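Local coordinates for antifreeze protein (Marinomonas primoryensis, PDB 3P4G), which binds ice as a hyperactive, calcium-dependent antifreeze protein, probably through ordered waters held on its right-handed beta-helix, at residues G128-D133 / A151-G156; I143-D148 / D160-G165. All blocks are in the same frame, centred on the assembly; numbering follows the deposited sequence.

Contact 1: residues G128-D133 / A151-G156. With CA (calcium ion), chain J; CA (calcium ion), chain K.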
loop_
_atom_site.group_PDB
_atom_site.type_symbol
_atom_site.label_atom_id
_atom_site.label_comp_id
_atom_site.label_asym_id
_atom_site.label_seq_id
_atom_site.Cartn_x
_atom_site.Cartn_y
_atom_site.Cartn_z
ATOM N N GLY A 128 -14.299 -4.352 4.044
ATOM C CA GLY A 128 -13.897 -5.771 4.086
ATOM C C GLY A 128 -12.565 -6.038 3.395
ATOM O O GLY A 128 -11.653 -5.200 3.395
ATOM N N ASN A 129 -12.461 -7.241 2.814
ATOM C CA ASN A 129 -11.261 -7.616 2.052
ATOM C C ASN A 129 -11.294 -7.234 0.597
ATOM O O ASN A 129 -12.352 -7.264 -0.041
ATOM C CB ASN A 129 -11.088 -9.159 2.113
ATOM C CG ASN A 129 -10.943 -9.675 3.558
ATOM O OD1 ASN A 129 -11.561 -10.686 3.945
ATOM N ND2 ASN A 129 -10.150 -8.991 4.342
ATOM N N LEU A 130 -10.125 -6.952 0.038
ATOM C CA LEU A 130 -10.079 -6.644 -1.381
ATOM C C LEU A 130 -9.495 -7.845 -2.075
ATOM O O LEU A 130 -8.298 -8.139 -1.866
ATOM C CB LEU A 130 -9.221 -5.402 -1.636
ATOM C CG LEU A 130 -8.973 -5.049 -3.116
ATOM C CD1 LEU A 130 -10.305 -4.582 -3.794
ATOM C CD2 LEU A 130 -7.832 -4.023 -3.394
ATOM N N SER A 131 -10.299 -8.521 -2.903
ATOM C CA SER A 131 -9.813 -9.686 -3.675
ATOM C C SER A 131 -10.011 -9.533 -5.182
ATOM O O SER A 131 -9.754 -10.479 -5.928
ATOM C CB SER A 131 -10.419 -11.023 -3.207
ATOM O OG SER A 131 -11.838 -11.026 -3.273
ATOM N N GLY A 132 -10.487 -8.370 -5.625
ATOM C CA GLY A 132 -10.481 -8.028 -7.067
ATOM C C GLY A 132 -9.404 -6.968 -7.228
ATOM O O GLY A 132 -8.939 -6.404 -6.223
ATOM N N ASP A 133 -8.987 -6.690 -8.452
ATOM C CA ASP A 133 -7.920 -5.734 -8.689
ATOM C C ASP A 133 -8.448 -4.338 -8.621
ATOM O O ASP A 133 -9.407 -4.010 -9.299
ATOM C CB ASP A 133 -7.308 -5.906 -10.095
ATOM C CG ASP A 133 -6.553 -7.209 -10.250
ATOM O OD1 ASP A 133 -6.199 -7.896 -9.250
ATOM O OD2 ASP A 133 -6.288 -7.562 -11.404
ATOM N N ALA A 151 -5.295 -9.056 -3.943
ATOM C CA ALA A 151 -5.118 -8.986 -5.368
ATOM C C ALA A 151 -4.194 -7.804 -5.763
ATOM O O ALA A 151 -3.408 -7.322 -4.915
ATOM C CB ALA A 151 -6.533 -8.881 -6.024
ATOM N N ALA A 152 -4.233 -7.347 -7.019
ATOM C CA ALA A 152 -3.448 -6.163 -7.399
ATOM C C ALA A 152 -4.054 -4.886 -6.845
ATOM O O ALA A 152 -5.265 -4.731 -6.816
ATOM C CB ALA A 152 -3.309 -6.010 -8.947
ATOM N N LEU A 153 -3.223 -3.962 -6.405
ATOM C CA LEU A 153 -3.749 -2.660 -6.026
ATOM C C LEU A 153 -2.769 -1.639 -6.642
ATOM O O LEU A 153 -1.593 -1.543 -6.259
ATOM C CB LEU A 153 -3.867 -2.510 -4.506
ATOM C CG LEU A 153 -4.669 -1.281 -4.039
ATOM C CD1 LEU A 153 -5.100 -1.481 -2.558
ATOM C CD2 LEU A 153 -3.929 0.069 -4.166
ATOM N N ASN A 154 -3.260 -0.890 -7.618
ATOM C CA ASN A 154 -2.467 0.093 -8.314
ATOM C C ASN A 154 -2.973 1.488 -7.971
ATOM O O ASN A 154 -4.097 1.834 -8.348
ATOM C CB ASN A 154 -2.570 -0.203 -9.812
ATOM C CG ASN A 154 -1.869 -1.496 -10.177
ATOM O OD1 ASN A 154 -0.763 -1.749 -9.721
ATOM N ND2 ASN A 154 -2.529 -2.336 -10.963
ATOM N N ALA A 155 -2.170 2.271 -7.234
ATOM C CA ALA A 155 -2.592 3.608 -6.805
ATOM C C ALA A 155 -2.429 4.679 -7.919
ATOM O O ALA A 155 -3.075 5.779 -7.879
ATOM C CB ALA A 155 -1.842 3.986 -5.529
ATOM N N GLY A 156 -1.590 4.339 -8.896
ATOM C CA GLY A 156 -1.342 5.134 -10.137
ATOM C C GLY A 156 -0.442 6.330 -9.945
ATOM O O GLY A 156 0.212 6.536 -8.892
HETATM CA CA CA J . -3.505 7.990 -8.174
HETATM CA CA CA K . 1.140 7.347 -6.869
#
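Asp133 and Ala152 are joined side chain to backbone: Ala152 N donates to Asp133 OD1 at 3.0 Å, the one hydrogen bond between 128-133 and 151-156. The N-H comes from above the carboxylate, 43° out of its plane, with an N-H...O angle of 154°. CG of Asp133 lies beside its own backbone N (chi1 -68°), and from there the carboxylate bends over to the next coil of the right-handed beta-helix. The two residues also meet in the reverse sense, with Asp133 CA 3.4 Å from Ala152 O in a CA-H...O contact. The methyls pack around this link. Ala152 CB lies 3.7 Å from Asp133 CG, while Ala151 CB touches both Asp133 OD1 and the carbonyl of Gly132, 3.5 Å from Gly132 O. Deeper in, the buried leucines cross at about a right angle, Leu130 CD2 meeting Leu153 CD1 at 3.8 Å. Farther along 151-156, the carbonyls of Ala155 and Gly156 each bind a different calcium ion. Segment 128-133 lies in the loop between strands 123-126 and 134-135, bonded through its backbone to Val111 in one neighbouring coil and to Asp148 and Asn150 in the other, where strand 153-154 runs parallel to 134-135.

Contact 2: residues I143-D148 / D160-G165. With MG (magnesium ion), chain S; CA (calcium ion), chain J; CA (calcium ion), chain K.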
loop_
_atom_site.group_PDB
_atom_site.type_symbol
_atom_site.label_atom_id
_atom_site.label_comp_id
_atom_site.label_asym_id
_atom_site.label_seq_id
_atom_site.Cartn_x
_atom_site.Cartn_y
_atom_site.Cartn_z
ATOM N N ILE A 143 -7.072 5.616 -0.574
ATOM C CA ILE A 143 -7.611 4.227 -0.556
ATOM C C ILE A 143 -7.536 3.669 0.889
ATOM O O ILE A 143 -6.458 3.685 1.530
ATOM C CB ILE A 143 -6.872 3.278 -1.524
ATOM C CG1 ILE A 143 -6.868 3.848 -2.971
ATOM C CG2 ILE A 143 -7.489 1.890 -1.518
ATOM C CD1 ILE A 143 -5.559 4.508 -3.309
ATOM N N GLN A 144 -8.670 3.192 1.402
ATOM C CA GLN A 144 -8.662 2.573 2.689
ATOM C C GLN A 144 -9.332 1.199 2.539
ATOM O O GLN A 144 -10.447 1.089 1.987
ATOM C CB GLN A 144 -9.476 3.398 3.661
ATOM C CG GLN A 144 -9.484 2.779 5.039
ATOM C CD GLN A 144 -9.826 3.719 6.180
ATOM O OE1 GLN A 144 -9.421 4.897 6.202
ATOM N NE2 GLN A 144 -10.589 3.197 7.155
ATOM N N ILE A 145 -8.620 0.184 3.003
ATOM C CA ILE A 145 -9.084 -1.231 2.937
ATOM C C ILE A 145 -9.062 -1.728 4.363
ATOM O O ILE A 145 -7.979 -1.805 4.971
ATOM C CB ILE A 145 -8.117 -2.121 2.055
ATOM C CG1 ILE A 145 -7.805 -1.516 0.700
ATOM C CG2 ILE A 145 -8.652 -3.638 1.952
ATOM C CD1 ILE A 145 -9.021 -1.281 -0.263
ATOM N N GLY A 146 -10.226 -2.095 4.905
ATOM C CA GLY A 146 -10.332 -2.481 6.308
ATOM C C GLY A 146 -9.678 -3.830 6.559
ATOM O O GLY A 146 -9.063 -4.021 7.601
ATOM N N GLY A 147 -9.778 -4.715 5.561
ATOM C CA GLY A 147 -9.204 -6.077 5.675
ATOM C C GLY A 147 -7.878 -6.231 4.944
ATOM O O GLY A 147 -6.938 -5.441 5.114
ATOM N N ASP A 148 -7.794 -7.279 4.128
ATOM C CA ASP A 148 -6.569 -7.646 3.433
ATOM C C ASP A 148 -6.611 -7.130 2.013
ATOM O O ASP A 148 -7.705 -6.921 1.457
ATOM C CB ASP A 148 -6.543 -9.175 3.316
ATOM C CG ASP A 148 -6.464 -9.867 4.647
ATOM O OD1 ASP A 148 -5.749 -9.392 5.528
ATOM O OD2 ASP A 148 -7.074 -10.953 4.814
ATOM N N ASP A 160 -0.654 9.412 -3.657
ATOM C CA ASP A 160 -1.742 8.555 -3.148
ATOM C C ASP A 160 -1.493 8.134 -1.712
ATOM O O ASP A 160 -0.343 7.952 -1.270
ATOM C CB ASP A 160 -1.867 7.291 -4.030
ATOM C CG ASP A 160 -2.038 7.649 -5.546
ATOM O OD1 ASP A 160 -3.052 8.293 -5.936
ATOM O OD2 ASP A 160 -1.169 7.294 -6.367
ATOM N N ASN A 161 -2.589 7.895 -1.009
ATOM C CA ASN A 161 -2.524 7.457 0.375
ATOM C C ASN A 161 -3.299 6.146 0.471
ATOM O O ASN A 161 -4.476 6.086 0.058
ATOM C CB ASN A 161 -3.149 8.481 1.293
ATOM C CG ASN A 161 -3.008 8.063 2.756
ATOM O OD1 ASN A 161 -1.903 7.887 3.225
ATOM N ND2 ASN A 161 -4.125 7.843 3.464
ATOM N N LEU A 162 -2.605 5.101 0.928
ATOM C CA LEU A 162 -3.185 3.757 1.064
ATOM C C LEU A 162 -3.085 3.330 2.533
ATOM O O LEU A 162 -1.976 3.272 3.081
ATOM C CB LEU A 162 -2.447 2.771 0.160
ATOM C CG LEU A 162 -2.852 1.292 0.345
ATOM C CD1 LEU A 162 -4.372 1.097 0.134
ATOM C CD2 LEU A 162 -2.038 0.461 -0.641
ATOM N N ILE A 163 -4.230 3.028 3.163
ATOM C CA ILE A 163 -4.242 2.541 4.537
ATOM C C ILE A 163 -4.970 1.176 4.520
ATOM O O ILE A 163 -6.111 1.094 4.028
ATOM C CB ILE A 163 -5.020 3.452 5.522
ATOM C CG1 ILE A 163 -4.421 4.835 5.663
ATOM C CG2 ILE A 163 -5.027 2.816 6.934
ATOM C CD1 ILE A 163 -5.103 5.675 6.816
ATOM N N ILE A 164 -4.247 0.124 4.902
ATOM C CA ILE A 164 -4.763 -1.296 4.955
ATOM C C ILE A 164 -4.837 -1.727 6.384
ATOM O O ILE A 164 -3.852 -1.664 7.110
ATOM C CB ILE A 164 -3.779 -2.172 4.226
ATOM C CG1 ILE A 164 -3.750 -1.675 2.807
ATOM C CG2 ILE A 164 -4.140 -3.726 4.363
ATOM C CD1 ILE A 164 -2.484 -2.093 2.029
ATOM N N GLY A 165 -5.996 -2.233 6.795
ATOM C CA GLY A 165 -6.129 -2.680 8.183
ATOM C C GLY A 165 -5.352 -3.944 8.518
ATOM O O GLY A 165 -4.803 -4.079 9.600
HETATM MG MG MG S . -7.246 -12.181 6.331
HETATM CA CA CA J . -3.505 7.990 -8.174
HETATM CA CA CA K . 1.140 7.347 -6.869
HETATM O O HOH W 1 -6.429 -10.818 7.669
HETATM O O HOH W 2 -5.254 -12.679 6.083
HETATM O O HOH W 3 -7.285 -13.609 7.688
HETATM O O HOH W 4 -9.285 -12.097 6.326
HETATM O O HOH W 5 -7.509 -13.813 5.063
#
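Ile143 O is gripped twice by the neighbouring strand: Ile163 N donates to it at 2.8 Å, and Leu162 CA adds a CA-H...O contact at 3.3 Å. The pattern repeats along the pair, since Ile163 O takes Ile145 N together with Gln144 CA, and Ile145 O takes Gly165 N at 2.7 Å together with Ile164 CA. Side chains stack by equivalent position. On the buried face, Leu162 CD1 reaches Ile143 CG2 at 3.6 Å, with CG of Leu162 anti to its own backbone N (chi1 173°). Gln144 and Ile163 point to the other face. This is the parallel ladder of a right-handed beta-helix; here strand 161-164 lies on 143-145 one coil earlier, 4.8 Å between their axes and 6° from parallel. At the end of strand 161-164, Ile164 CG2 packs 3.4 Å from Gly147 O, and the carbonyl of Gly146 occupies the side of Gly165 where a side chain would project. Asp160, just before strand 161-164, bridges two calcium ions, OD1 on one, shared with Asp141, and OD2 on the other, shared with Asp179. At the opposite end Asp148 OD2 binds a magnesium ion at 2.0 Å; five waters complete that shell, one of them donating to Asp148 OD1.

In the fold
Contacts 1 and 2 interleave along the chain, in the order 128-133, 143-148, 151-156, 160-165, with centres about 9 Å apart. Each joins successive coils of the beta-helix, but on different walls: contact 2 pairs strands 142-145 and 161-164, whereas contact 1 brings the loop before strand 134-135 against the segment holding strand 153-154. They meet directly where Leu130 N approaches Asp148 O at 2.8 Å, a probable hydrogen bond. They also share two calcium ions, one bound by Ala155 and Asp160, the other by Gly156 and Asp160, tying the turn between walls to adjacent coils, consistent with the protein's dependence on calcium.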